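Local coordinates for protein caspase-3 (PDB 6WI4) that probably cleaves proteins after aspartate as a cysteine protease of the caspase family, acting in coral apoptosis, at residues F85-H90 / G94-T99; I13-N18 / R66-E71; A44-A49 / S172-F177; P122-F127 / M184-M189; Y4-S9 / L50-R55. One frame throughout, in Å; residues are numbered along the deposited sequence.

Interaction 1 (F85-H90 / G94-T99); sequences FSILTH and GVIYGT
Thr89 and Tyr97 meet through a short hydrogen bond: Thr89 OG1 gives its proton to Tyr97 O at 2.6 Å, tilted only 17° from the carbonyl plane. With OG1 anti to the backbone N (chi1 -171°), the methyl Thr89 CG2 is left to lie crosswise against Ile96, 3.8 Å from Ile96 CB. A valine in place of Thr89 would probably cost the Tyr97 carbonyl this donor and leave it to Asn19 ND2. In caspases the chain leaves the C-terminal end of this central parallel strand for a small antiparallel sheet, and the histidine of the catalytic dyad lies at this junction; His90, which packs on the backbone of the bound peptide and whose NE2 bonds to Tyr31 O, is consistent with that place. His90 O takes the N-H of Tyr97 N at 2.9 Å and sits in plane at the edge of the tyrosine ring. His90 CB is 3.6 Å from Tyr97 CD1. Deeper in, Ile87 and Ile96 reach toward each other tip to tip, CD1 to CD1 at 3.7 Å.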
# COMPACT_ATOMS: atom_id res chain seq x y z
N PHE A 85 6.52 -2.01 -1.34
CA PHE A 85 5.69 -3.19 -1.16
C PHE A 85 4.23 -2.76 -1.08
O PHE A 85 3.91 -1.86 -0.30
CB PHE A 85 6.09 -3.96 0.10
CG PHE A 85 5.24 -5.17 0.38
CD1 PHE A 85 4.03 -5.05 1.06
CD2 PHE A 85 5.66 -6.42 -0.02
CE1 PHE A 85 3.25 -6.15 1.32
CE2 PHE A 85 4.88 -7.54 0.24
CZ PHE A 85 3.68 -7.40 0.92
N SER A 86 3.36 -3.39 -1.85
CA SER A 86 1.95 -3.03 -1.79
C SER A 86 1.10 -4.29 -1.80
O SER A 86 1.46 -5.29 -2.43
CB SER A 86 1.55 -2.10 -2.96
OG SER A 86 1.70 -2.76 -4.22
N ILE A 87 -0.01 -4.26 -1.09
CA ILE A 87 -0.89 -5.41 -1.06
C ILE A 87 -2.34 -4.95 -1.06
O ILE A 87 -2.70 -3.96 -0.41
CB ILE A 87 -0.59 -6.34 0.14
CG1 ILE A 87 -1.42 -7.62 0.04
CG2 ILE A 87 -0.79 -5.61 1.46
CD1 ILE A 87 -0.87 -8.78 0.89
N LEU A 88 -3.15 -5.65 -1.84
CA LEU A 88 -4.57 -5.37 -2.04
C LEU A 88 -5.31 -6.63 -1.61
O LEU A 88 -5.21 -7.67 -2.28
CB LEU A 88 -4.85 -5.04 -3.51
CG LEU A 88 -3.81 -4.18 -4.23
CD1 LEU A 88 -4.10 -4.19 -5.74
CD2 LEU A 88 -3.83 -2.75 -3.70
N THR A 89 -6.02 -6.58 -0.49
CA THR A 89 -6.56 -7.81 0.08
C THR A 89 -7.59 -7.45 1.15
O THR A 89 -7.87 -6.28 1.41
CB THR A 89 -5.43 -8.69 0.64
OG1 THR A 89 -5.95 -9.98 0.99
CG2 THR A 89 -4.73 -8.06 1.85
N HIS A 90 -8.16 -8.49 1.78
CA HIS A 90 -8.97 -8.28 2.97
C HIS A 90 -8.08 -8.06 4.18
O HIS A 90 -6.90 -8.42 4.20
CB HIS A 90 -9.89 -9.49 3.21
CG HIS A 90 -11.12 -9.48 2.36
ND1 HIS A 90 -12.03 -8.45 2.40
CD2 HIS A 90 -11.61 -10.38 1.48
CE1 HIS A 90 -13.01 -8.70 1.56
NE2 HIS A 90 -12.79 -9.87 1.00
N GLY A 94 -4.65 -4.76 12.32
CA GLY A 94 -3.34 -5.34 12.48
C GLY A 94 -3.02 -6.50 11.58
O GLY A 94 -1.89 -7.01 11.64
N VAL A 95 -3.96 -6.97 10.75
CA VAL A 95 -3.74 -8.18 9.96
C VAL A 95 -4.18 -7.96 8.52
O VAL A 95 -5.03 -7.13 8.21
CB VAL A 95 -4.49 -9.40 10.55
CG1 VAL A 95 -4.03 -9.68 11.97
CG2 VAL A 95 -5.98 -9.20 10.50
N ILE A 96 -3.58 -8.75 7.63
CA ILE A 96 -4.02 -8.85 6.24
C ILE A 96 -4.27 -10.32 5.93
O ILE A 96 -3.79 -11.22 6.63
CB ILE A 96 -3.02 -8.24 5.23
CG1 ILE A 96 -1.62 -8.82 5.42
CG2 ILE A 96 -3.01 -6.71 5.33
CD1 ILE A 96 -1.27 -9.90 4.39
N TYR A 97 -5.04 -10.56 4.88
CA TYR A 97 -5.39 -11.91 4.48
C TYR A 97 -4.52 -12.39 3.33
O TYR A 97 -4.44 -11.73 2.28
CB TYR A 97 -6.86 -12.00 4.06
CG TYR A 97 -7.84 -12.20 5.19
CD1 TYR A 97 -8.25 -11.14 5.97
CD2 TYR A 97 -8.39 -13.45 5.44
CE1 TYR A 97 -9.16 -11.31 6.99
CE2 TYR A 97 -9.30 -13.64 6.46
CZ TYR A 97 -9.69 -12.56 7.23
OH TYR A 97 -10.59 -12.74 8.25
N GLY A 98 -3.89 -13.55 3.51
CA GLY A 98 -3.58 -14.39 2.37
C GLY A 98 -4.86 -15.05 1.88
O GLY A 98 -5.92 -14.93 2.49
N THR A 99 -4.77 -15.78 0.77
CA THR A 99 -5.98 -16.45 0.31
C THR A 99 -6.49 -17.48 1.31
O THR A 99 -7.67 -17.83 1.27
CB THR A 99 -5.75 -17.14 -1.04
OG1 THR A 99 -4.61 -17.99 -0.94
CG2 THR A 99 -5.54 -16.11 -2.13

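Interaction 2 (I13-N18 / R66-E71); sequences IAVIIN and RRITKE
Ile68 touches the strand with both of its branches, one for each of two residues that face the helix. Ile68 CG2 lies 4.1 Å from Val15 CG1, the two side chains crossing at a slant. The longer arm meets that of Ile17 tip to tip, Ile68 CD1 to Ile17 CD1 at 4.1 Å. The division follows from the torsions: chi1 of -67° puts CG1 of Ile68 beside the backbone N and CG2 anti to it, and the two branches reach two alternate residues of the strand. Beyond the two segments, Tyr57 and Gln60 also touch Ile68, and Ile17 leans on Phe85 of the neighbouring strand. A shell further out, the strand is held in the central sheet by backbone bonds, those of Val15 running to Ile84 and Ser86. On the helix, Thr69 OG1 donates to Arg66 O at 2.9 Å, reaching that oxygen from the same face as Lys70 N. Across one turn of the same helix, Arg67 NE bonds to Glu71 OE2 at 2.8 Å in a salt bridge that meets the carboxylate from above its plane. This is a helix covering one face of the caspase alpha/beta sheet. Between the two segments the chemistry is purely apolar, methyl against methyl at full van der Waals distance, which implies cohesion by burial of hydrocarbon, with the charged groups kept to the rest of the helix.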
# COMPACT_ATOMS: atom_id res chain seq x y z
N ILE A 13 12.83 -2.18 -6.48
CA ILE A 13 11.77 -3.14 -6.77
C ILE A 13 10.48 -2.65 -6.14
O ILE A 13 10.49 -2.10 -5.03
CB ILE A 13 12.15 -4.54 -6.25
CG1 ILE A 13 13.43 -5.03 -6.93
CG2 ILE A 13 11.00 -5.54 -6.49
CD1 ILE A 13 14.08 -6.19 -6.22
N ALA A 14 9.37 -2.84 -6.85
CA ALA A 14 8.04 -2.54 -6.33
C ALA A 14 7.19 -3.79 -6.45
O ALA A 14 6.91 -4.24 -7.56
CB ALA A 14 7.40 -1.37 -7.07
N VAL A 15 6.79 -4.34 -5.33
CA VAL A 15 5.96 -5.54 -5.28
C VAL A 15 4.49 -5.15 -5.20
O VAL A 15 4.11 -4.26 -4.42
CB VAL A 15 6.34 -6.42 -4.08
CG1 VAL A 15 5.36 -7.59 -3.94
CG2 VAL A 15 7.78 -6.90 -4.20
N ILE A 16 3.64 -5.82 -5.99
CA ILE A 16 2.19 -5.72 -5.87
C ILE A 16 1.64 -7.12 -5.66
O ILE A 16 1.81 -7.99 -6.52
CB ILE A 16 1.54 -5.10 -7.11
CG1 ILE A 16 2.10 -3.71 -7.37
CG2 ILE A 16 0.02 -5.07 -6.96
CD1 ILE A 16 1.70 -3.18 -8.75
N ILE A 17 0.96 -7.33 -4.54
CA ILE A 17 0.25 -8.57 -4.27
C ILE A 17 -1.24 -8.27 -4.34
O ILE A 17 -1.74 -7.43 -3.59
CB ILE A 17 0.66 -9.18 -2.92
CG1 ILE A 17 2.14 -9.59 -2.97
CG2 ILE A 17 -0.22 -10.38 -2.60
CD1 ILE A 17 2.74 -9.93 -1.63
N ASN A 18 -1.93 -8.93 -5.26
CA ASN A 18 -3.31 -8.63 -5.60
C ASN A 18 -4.17 -9.84 -5.27
O ASN A 18 -4.19 -10.81 -6.03
CB ASN A 18 -3.41 -8.28 -7.08
CG ASN A 18 -4.81 -8.00 -7.53
OD1 ASN A 18 -5.48 -7.12 -6.99
ND2 ASN A 18 -5.28 -8.76 -8.52
N ARG A 66 4.83 -14.73 2.53
CA ARG A 66 6.07 -14.80 3.30
C ARG A 66 7.26 -15.14 2.41
O ARG A 66 8.35 -14.58 2.58
CB ARG A 66 5.92 -15.81 4.44
CG ARG A 66 4.91 -15.41 5.52
CD ARG A 66 5.11 -16.22 6.80
NE ARG A 66 4.26 -15.71 7.88
CZ ARG A 66 3.08 -16.22 8.20
NH1 ARG A 66 2.37 -15.69 9.18
NH2 ARG A 66 2.61 -17.26 7.53
N ARG A 67 7.06 -16.03 1.44
CA ARG A 67 8.14 -16.36 0.51
C ARG A 67 8.57 -15.13 -0.28
O ARG A 67 9.77 -14.86 -0.42
CB ARG A 67 7.71 -17.48 -0.43
CG ARG A 67 8.74 -17.79 -1.53
CD ARG A 67 8.23 -18.82 -2.55
NE ARG A 67 9.11 -18.88 -3.73
CZ ARG A 67 9.12 -19.86 -4.63
NH1 ARG A 67 9.96 -19.79 -5.67
NH2 ARG A 67 8.30 -20.90 -4.53
N ILE A 68 7.60 -14.35 -0.77
CA ILE A 68 7.93 -13.15 -1.53
C ILE A 68 8.72 -12.17 -0.66
O ILE A 68 9.74 -11.61 -1.08
CB ILE A 68 6.65 -12.50 -2.09
CG1 ILE A 68 6.03 -13.40 -3.15
CG2 ILE A 68 6.98 -11.16 -2.72
CD1 ILE A 68 4.57 -13.09 -3.42
N THR A 69 8.25 -11.94 0.57
CA THR A 69 8.95 -10.97 1.41
C THR A 69 10.36 -11.45 1.75
O THR A 69 11.29 -10.64 1.77
CB THR A 69 8.15 -10.66 2.67
OG1 THR A 69 8.03 -11.83 3.48
CG2 THR A 69 6.77 -10.16 2.30
N LYS A 70 10.54 -12.76 1.96
CA LYS A 70 11.88 -13.28 2.22
C LYS A 70 12.78 -13.11 1.01
O LYS A 70 13.95 -12.72 1.14
CB LYS A 70 11.82 -14.75 2.64
CG LYS A 70 13.22 -15.34 2.84
CD LYS A 70 13.19 -16.70 3.51
CE LYS A 70 14.61 -17.17 3.80
NZ LYS A 70 14.64 -18.47 4.54
N GLU A 71 12.26 -13.39 -0.19
CA GLU A 71 13.06 -13.18 -1.40
C GLU A 71 13.46 -11.72 -1.57
O GLU A 71 14.56 -11.44 -2.07
CB GLU A 71 12.30 -13.70 -2.62
CG GLU A 71 12.10 -15.21 -2.56
CD GLU A 71 11.22 -15.77 -3.65
OE1 GLU A 71 10.50 -15.00 -4.33
OE2 GLU A 71 11.25 -17.00 -3.81

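Interaction 3 (A44-A49 / S172-F177); sequences AKLFRA and SLTKVF
The Phe177 ring carries Leu173 CD2 over the centre of one face, 4.0 Å above its plane, and Leu46 reaches the ring obliquely, Leu46 CD2 lying 4.0 Å from Phe177 CD2. These residues join two neighbouring helices of the caspase alpha/beta fold, 36-49 and 168-180, whose short segments run at 31° to each other with axes 10.5 Å apart at closest approach. Leu46 carries the contact. Its CG stands anti to the backbone N (chi1 171°), which carries the forked end across to the other helix, where it crosses both Leu173 and Phe177 at about a right angle. Leu46 CD2 also passes 4.2 Å from Thr174 CG2; the threonine hydroxyl turns back to its own helix, bonding to Gln171 O and Ile170 O. Behind this layer Phe47 packs on strand 13-18, and Phe177 continues to Met189 and Phe228. Leu46 CD1 lies 3.8 Å from Phe177 CB, while Leu46 CD2 comes to 3.6 Å from Leu173 CD2.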
# COMPACT_ATOMS: atom_id res chain seq x y z
N ALA A 44 0.55 -0.81 -10.94
CA ALA A 44 1.65 -1.26 -11.78
C ALA A 44 2.07 -0.16 -12.74
O ALA A 44 3.27 0.10 -12.91
CB ALA A 44 1.25 -2.53 -12.53
N LYS A 45 1.10 0.52 -13.34
CA LYS A 45 1.39 1.63 -14.24
C LYS A 45 2.10 2.76 -13.50
O LYS A 45 3.11 3.31 -13.98
CB LYS A 45 0.08 2.11 -14.88
CG LYS A 45 0.23 3.28 -15.83
CD LYS A 45 -1.12 3.67 -16.45
CE LYS A 45 -0.97 4.96 -17.25
NZ LYS A 45 -2.26 5.37 -17.87
N LEU A 46 1.62 3.09 -12.29
CA LEU A 46 2.22 4.16 -11.51
C LEU A 46 3.65 3.82 -11.09
O LEU A 46 4.57 4.63 -11.25
CB LEU A 46 1.36 4.44 -10.28
CG LEU A 46 1.99 5.40 -9.28
CD1 LEU A 46 2.20 6.78 -9.91
CD2 LEU A 46 1.15 5.50 -8.01
N PHE A 47 3.86 2.63 -10.53
CA PHE A 47 5.18 2.29 -10.03
C PHE A 47 6.20 2.17 -11.17
O PHE A 47 7.36 2.52 -10.99
CB PHE A 47 5.12 0.99 -9.21
CG PHE A 47 4.33 1.11 -7.92
CD1 PHE A 47 4.14 2.34 -7.30
CD2 PHE A 47 3.80 -0.03 -7.34
CE1 PHE A 47 3.41 2.43 -6.12
CE2 PHE A 47 3.09 0.05 -6.16
CZ PHE A 47 2.89 1.29 -5.54
N ARG A 48 5.77 1.71 -12.35
CA ARG A 48 6.66 1.75 -13.51
C ARG A 48 7.03 3.19 -13.87
O ARG A 48 8.19 3.48 -14.19
CB ARG A 48 6.01 1.05 -14.71
CG ARG A 48 5.97 -0.46 -14.57
CD ARG A 48 5.57 -1.18 -15.87
NE ARG A 48 4.26 -0.77 -16.36
CZ ARG A 48 3.13 -1.44 -16.14
NH1 ARG A 48 3.16 -2.56 -15.43
NH2 ARG A 48 1.98 -0.99 -16.64
N ALA A 49 6.04 4.09 -13.85
CA ALA A 49 6.30 5.49 -14.17
C ALA A 49 7.21 6.16 -13.15
O ALA A 49 7.92 7.12 -13.49
CB ALA A 49 4.98 6.25 -14.28
N SER A 172 -7.47 7.29 -5.67
CA SER A 172 -7.02 8.62 -5.27
C SER A 172 -5.50 8.71 -5.29
O SER A 172 -4.94 9.74 -5.69
CB SER A 172 -7.55 8.97 -3.88
OG SER A 172 -8.97 9.00 -3.87
N LEU A 173 -4.82 7.65 -4.85
CA LEU A 173 -3.37 7.66 -4.84
C LEU A 173 -2.82 7.80 -6.25
O LEU A 173 -1.91 8.60 -6.49
CB LEU A 173 -2.85 6.39 -4.16
CG LEU A 173 -1.36 6.41 -3.80
CD1 LEU A 173 -1.13 5.83 -2.43
CD2 LEU A 173 -0.58 5.67 -4.86
N THR A 174 -3.35 7.03 -7.20
CA THR A 174 -2.81 7.14 -8.55
C THR A 174 -3.11 8.51 -9.16
O THR A 174 -2.24 9.09 -9.83
CB THR A 174 -3.32 5.98 -9.42
OG1 THR A 174 -4.74 6.03 -9.52
CG2 THR A 174 -2.91 4.66 -8.82
N LYS A 175 -4.29 9.07 -8.89
CA LYS A 175 -4.61 10.40 -9.39
C LYS A 175 -3.68 11.45 -8.81
O LYS A 175 -3.08 12.26 -9.55
CB LYS A 175 -6.06 10.75 -9.08
CG LYS A 175 -6.50 12.12 -9.57
CD LYS A 175 -8.03 12.20 -9.60
N VAL A 176 -3.51 11.46 -7.49
CA VAL A 176 -2.66 12.47 -6.87
C VAL A 176 -1.20 12.30 -7.29
O VAL A 176 -0.51 13.28 -7.58
CB VAL A 176 -2.79 12.43 -5.33
CG1 VAL A 176 -1.72 13.32 -4.69
CG2 VAL A 176 -4.18 12.88 -4.89
N PHE A 177 -0.70 11.06 -7.31
CA PHE A 177 0.70 10.86 -7.64
C PHE A 177 0.97 11.20 -9.10
O PHE A 177 2.02 11.77 -9.42
CB PHE A 177 1.13 9.42 -7.35
CG PHE A 177 1.50 9.14 -5.90
CD1 PHE A 177 0.72 9.60 -4.85
CD2 PHE A 177 2.63 8.36 -5.60
CE1 PHE A 177 1.05 9.31 -3.51
CE2 PHE A 177 2.95 8.06 -4.29
CZ PHE A 177 2.18 8.54 -3.23

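Interaction 4 (P122-F127 / M184-M189); sequences PKMFFF and MDILRM
Met124 and Ile186 are the residues whose backbones come nearest, yet their CA atoms stay 9.8 Å apart, so strand and helix start meet through side chains alone. Ile186 extends its longer arm, CG1 being anti to the backbone N (chi1 -162°) and CD1 further out still, and this one methyl makes both contacts. Ile186 CD1 lies 3.8 Å from Met124 SD, the methionine slanting past it, and 4.3 Å from Phe126 CZ, approaching that ring obliquely. Met124 bends at its sulfur, with chi3 of -96°, and also touches Phe228 and Leu226. The start of the helix is fixed by Asp185 at the N-cap: Asp185 OD1 accepts from Arg188 N at 3.2 Å, from above the carboxylate plane, and more weakly from Leu187 N. Phe177 packs on Ile186 as well, and Leu173 on Phe126, so the neighbouring helix 168-180 closes in on the same residues. A capped helix start laid on a central parallel strand is part of the layered alpha/beta build of the caspase fold, in which helices cover the sheet.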
# COMPACT_ATOMS: atom_id res chain seq x y z
N PRO A 122 14.47 4.64 1.69
CA PRO A 122 13.03 4.60 1.96
C PRO A 122 12.43 3.25 1.63
O PRO A 122 12.68 2.66 0.57
CB PRO A 122 12.46 5.71 1.06
CG PRO A 122 13.55 6.04 0.09
CD PRO A 122 14.85 5.68 0.72
N LYS A 123 11.63 2.75 2.58
CA LYS A 123 10.91 1.48 2.46
C LYS A 123 9.44 1.82 2.57
O LYS A 123 8.95 2.13 3.66
CB LYS A 123 11.35 0.50 3.54
CG LYS A 123 12.86 0.18 3.46
CD LYS A 123 13.39 -0.44 4.74
CE LYS A 123 13.88 0.61 5.75
NZ LYS A 123 15.21 1.20 5.37
N MET A 124 8.74 1.78 1.44
CA MET A 124 7.36 2.24 1.35
C MET A 124 6.42 1.05 1.31
O MET A 124 6.59 0.15 0.48
CB MET A 124 7.16 3.09 0.09
CG MET A 124 7.99 4.36 0.07
SD MET A 124 8.05 5.07 -1.58
CE MET A 124 9.61 4.38 -2.15
N PHE A 125 5.41 1.07 2.17
CA PHE A 125 4.38 0.04 2.18
C PHE A 125 3.02 0.68 1.93
O PHE A 125 2.69 1.69 2.57
CB PHE A 125 4.38 -0.70 3.52
CG PHE A 125 5.56 -1.58 3.70
CD1 PHE A 125 6.82 -1.05 3.95
CD2 PHE A 125 5.44 -2.95 3.56
CE1 PHE A 125 7.92 -1.88 4.08
CE2 PHE A 125 6.53 -3.77 3.69
CZ PHE A 125 7.78 -3.23 3.96
N PHE A 126 2.26 0.13 0.99
CA PHE A 126 0.92 0.61 0.66
C PHE A 126 -0.08 -0.50 0.91
O PHE A 126 0.11 -1.62 0.43
CB PHE A 126 0.82 1.06 -0.80
CG PHE A 126 1.79 2.14 -1.18
CD1 PHE A 126 3.07 1.82 -1.61
CD2 PHE A 126 1.40 3.47 -1.15
CE1 PHE A 126 3.96 2.81 -1.97
CE2 PHE A 126 2.30 4.47 -1.51
CZ PHE A 126 3.58 4.14 -1.93
N PHE A 127 -1.16 -0.19 1.63
CA PHE A 127 -2.16 -1.19 1.99
C PHE A 127 -3.53 -0.74 1.53
O PHE A 127 -4.00 0.33 1.93
CB PHE A 127 -2.20 -1.41 3.50
CG PHE A 127 -0.92 -1.86 4.10
CD1 PHE A 127 -0.57 -3.19 4.08
CD2 PHE A 127 -0.06 -0.96 4.69
CE1 PHE A 127 0.64 -3.62 4.63
CE2 PHE A 127 1.15 -1.38 5.26
CZ PHE A 127 1.49 -2.71 5.22
N MET A 184 6.33 16.94 -5.79
CA MET A 184 5.78 16.95 -4.44
C MET A 184 6.24 15.73 -3.65
O MET A 184 6.21 14.60 -4.16
CB MET A 184 4.25 16.99 -4.49
CG MET A 184 3.58 17.21 -3.16
SD MET A 184 1.80 17.30 -3.32
CE MET A 184 1.65 18.89 -4.13
N ASP A 185 6.64 15.94 -2.39
CA ASP A 185 7.17 14.85 -1.59
C ASP A 185 6.04 13.93 -1.14
O ASP A 185 4.86 14.30 -1.17
CB ASP A 185 7.95 15.39 -0.39
CG ASP A 185 7.05 16.00 0.65
OD1 ASP A 185 6.57 15.27 1.54
OD2 ASP A 185 6.80 17.23 0.57
N ILE A 186 6.40 12.71 -0.73
CA ILE A 186 5.37 11.68 -0.58
C ILE A 186 4.40 12.01 0.55
O ILE A 186 3.21 11.69 0.46
CB ILE A 186 6.00 10.29 -0.39
CG1 ILE A 186 4.94 9.22 -0.69
CG2 ILE A 186 6.58 10.12 1.01
CD1 ILE A 186 5.52 7.79 -0.72
N LEU A 187 4.86 12.63 1.64
CA LEU A 187 3.93 12.91 2.73
C LEU A 187 2.91 13.96 2.31
O LEU A 187 1.72 13.84 2.63
CB LEU A 187 4.67 13.35 3.99
CG LEU A 187 5.54 12.29 4.66
CD1 LEU A 187 6.00 12.81 6.01
CD2 LEU A 187 4.79 10.97 4.86
N ARG A 188 3.35 14.98 1.57
CA ARG A 188 2.39 15.95 1.05
C ARG A 188 1.42 15.30 0.08
O ARG A 188 0.22 15.63 0.08
CB ARG A 188 3.14 17.09 0.37
CG ARG A 188 3.83 17.99 1.37
CD ARG A 188 3.88 19.41 0.89
NE ARG A 188 4.49 20.25 1.91
CZ ARG A 188 4.70 21.55 1.77
NH1 ARG A 188 5.26 22.24 2.76
NH2 ARG A 188 4.35 22.16 0.64
N MET A 189 1.90 14.38 -0.76
CA MET A 189 0.99 13.71 -1.68
C MET A 189 -0.01 12.85 -0.93
O MET A 189 -1.20 12.84 -1.26
CB MET A 189 1.78 12.86 -2.69
CG MET A 189 2.56 13.70 -3.67
SD MET A 189 3.03 12.81 -5.18
CE MET A 189 4.23 11.66 -4.50

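Interaction 5 (Y4-S9 / L50-R55); sequences YKMNKS and LKFDVR
Met6, the first residue of its segment to touch the other, bends at chi2 and chi3 (-73° and -80°) and brings Met6 CE to 4.2 Å from Phe52 CZ. The approach to the ring is oblique, the two side chains crossing at about a right angle. Met6 also rests on Ala82, and Phe52 passes on to Ala14 of the central sheet. Next along, Asn7 and Lys8 give their backbone N-H groups to the carboxylate of Asp81, which ties the loop down beside the contact. Here the N-terminal segment runs past the turn that joins helix 36-49 to edge strand 53-58 of the caspase alpha/beta sheet; Lys51 closes that helix with a Schellman motif, its phi of 80° positive. Ser9 follows, and its carbonyl, not its side chain, lies against Lys51. The lysine, bent at chi3 and chi4, curls round so that Lys51 CE lies 3.3 Å from Ser9 O and Lys51 CB 3.8 Å from the same oxygen.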
# COMPACT_ATOMS: atom_id res chain seq x y z
N TYR A 4 15.89 12.31 0.43
CA TYR A 4 16.46 11.00 0.11
C TYR A 4 17.07 11.00 -1.29
O TYR A 4 16.54 11.60 -2.22
CB TYR A 4 15.38 9.91 0.17
CG TYR A 4 14.95 9.54 1.56
CD1 TYR A 4 15.79 8.84 2.41
CD2 TYR A 4 13.67 9.88 2.02
CE1 TYR A 4 15.38 8.49 3.69
CE2 TYR A 4 13.26 9.53 3.29
CZ TYR A 4 14.11 8.85 4.12
OH TYR A 4 13.69 8.50 5.39
N LYS A 5 18.18 10.28 -1.43
CA LYS A 5 18.75 10.04 -2.75
C LYS A 5 17.79 9.21 -3.60
O LYS A 5 17.34 8.15 -3.18
CB LYS A 5 20.09 9.32 -2.63
N MET A 6 17.48 9.71 -4.79
CA MET A 6 16.60 9.01 -5.73
C MET A 6 17.09 9.36 -7.13
O MET A 6 16.57 10.26 -7.80
CB MET A 6 15.13 9.40 -5.55
CG MET A 6 14.50 8.94 -4.24
SD MET A 6 14.18 7.17 -4.18
CE MET A 6 12.67 7.10 -5.11
N ASN A 7 18.12 8.65 -7.58
CA ASN A 7 18.69 8.94 -8.89
C ASN A 7 19.05 7.73 -9.74
O ASN A 7 19.52 7.92 -10.87
CB ASN A 7 19.93 9.85 -8.75
CG ASN A 7 21.04 9.22 -7.92
OD1 ASN A 7 21.18 8.01 -7.85
ND2 ASN A 7 21.84 10.06 -7.29
N LYS A 8 18.85 6.50 -9.27
CA LYS A 8 19.20 5.35 -10.09
C LYS A 8 18.18 5.16 -11.21
O LYS A 8 16.99 5.46 -11.06
CB LYS A 8 19.27 4.08 -9.23
CG LYS A 8 20.38 4.07 -8.18
CD LYS A 8 21.74 4.39 -8.80
CE LYS A 8 22.88 4.16 -7.81
NZ LYS A 8 23.16 2.72 -7.59
N SER A 9 18.66 4.67 -12.36
CA SER A 9 17.79 4.48 -13.52
C SER A 9 16.62 3.56 -13.20
O SER A 9 15.49 3.78 -13.64
CB SER A 9 18.59 3.91 -14.70
OG SER A 9 19.74 4.69 -14.95
N LEU A 50 7.21 5.68 -11.90
CA LEU A 50 8.14 6.18 -10.90
C LEU A 50 9.51 5.52 -11.00
O LEU A 50 10.37 5.78 -10.14
CB LEU A 50 7.55 5.97 -9.50
CG LEU A 50 6.21 6.64 -9.22
CD1 LEU A 50 5.72 6.25 -7.83
CD2 LEU A 50 6.34 8.15 -9.33
N LYS A 51 9.71 4.66 -12.00
CA LYS A 51 10.99 4.06 -12.38
C LYS A 51 11.36 2.89 -11.47
O LYS A 51 12.54 2.63 -11.24
CB LYS A 51 12.10 5.12 -12.42
CG LYS A 51 11.82 6.25 -13.42
CD LYS A 51 12.90 7.32 -13.42
CE LYS A 51 14.22 6.79 -13.97
NZ LYS A 51 14.11 6.34 -15.39
N PHE A 52 10.37 2.13 -11.02
CA PHE A 52 10.60 0.91 -10.28
C PHE A 52 10.44 -0.32 -11.18
O PHE A 52 9.75 -0.29 -12.20
CB PHE A 52 9.65 0.82 -9.07
CG PHE A 52 10.04 1.73 -7.93
CD1 PHE A 52 9.83 3.10 -8.04
CD2 PHE A 52 10.62 1.23 -6.77
CE1 PHE A 52 10.19 3.96 -6.99
CE2 PHE A 52 10.98 2.09 -5.73
CZ PHE A 52 10.77 3.45 -5.85
N ASP A 53 11.10 -1.39 -10.76
CA ASP A 53 10.99 -2.72 -11.37
C ASP A 53 9.83 -3.43 -10.68
O ASP A 53 9.94 -3.84 -9.53
CB ASP A 53 12.33 -3.45 -11.18
CG ASP A 53 12.31 -4.91 -11.61
OD1 ASP A 53 11.28 -5.44 -12.09
OD2 ASP A 53 13.38 -5.55 -11.48
N VAL A 54 8.70 -3.54 -11.38
CA VAL A 54 7.44 -3.95 -10.77
C VAL A 54 7.28 -5.46 -10.85
O VAL A 54 7.44 -6.06 -11.93
CB VAL A 54 6.26 -3.24 -11.46
CG1 VAL A 54 4.94 -3.74 -10.90
CG2 VAL A 54 6.40 -1.75 -11.29
N ARG A 55 6.96 -6.08 -9.72
CA ARG A 55 6.74 -7.52 -9.63
C ARG A 55 5.32 -7.75 -9.13
O ARG A 55 4.95 -7.24 -8.06
CB ARG A 55 7.77 -8.18 -8.71
CG ARG A 55 9.18 -7.65 -8.88
CD ARG A 55 9.97 -8.37 -9.96
NE ARG A 55 11.34 -7.86 -10.08
CZ ARG A 55 12.35 -8.21 -9.28
NH1 ARG A 55 12.17 -9.08 -8.30
NH2 ARG A 55 13.56 -7.69 -9.47

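From the N terminus, interaction 5 closes first, bringing the leading loop against the turn between helix 36-49 and strand 53-58. Interaction 2 crosses it, since strand 13-18 lies inside that loop and helix 62-73 beyond it. Interaction 1 follows in series, closing a short loop where strand 83-88 gives way to the small antiparallel sheet. Interaction 3 makes the longest closure, from 44-49 to 172-177; it crosses interactions 2, 4 and 5 and encloses interaction 1. Interaction 4 closes last. Neighbouring strands 53-58, 13-18, 83-88 and 123-128 link interactions 5, 2, 1 and 4 through one sheet, while interaction 3 joins helices and meets interaction 4 through Phe177 and Ile186.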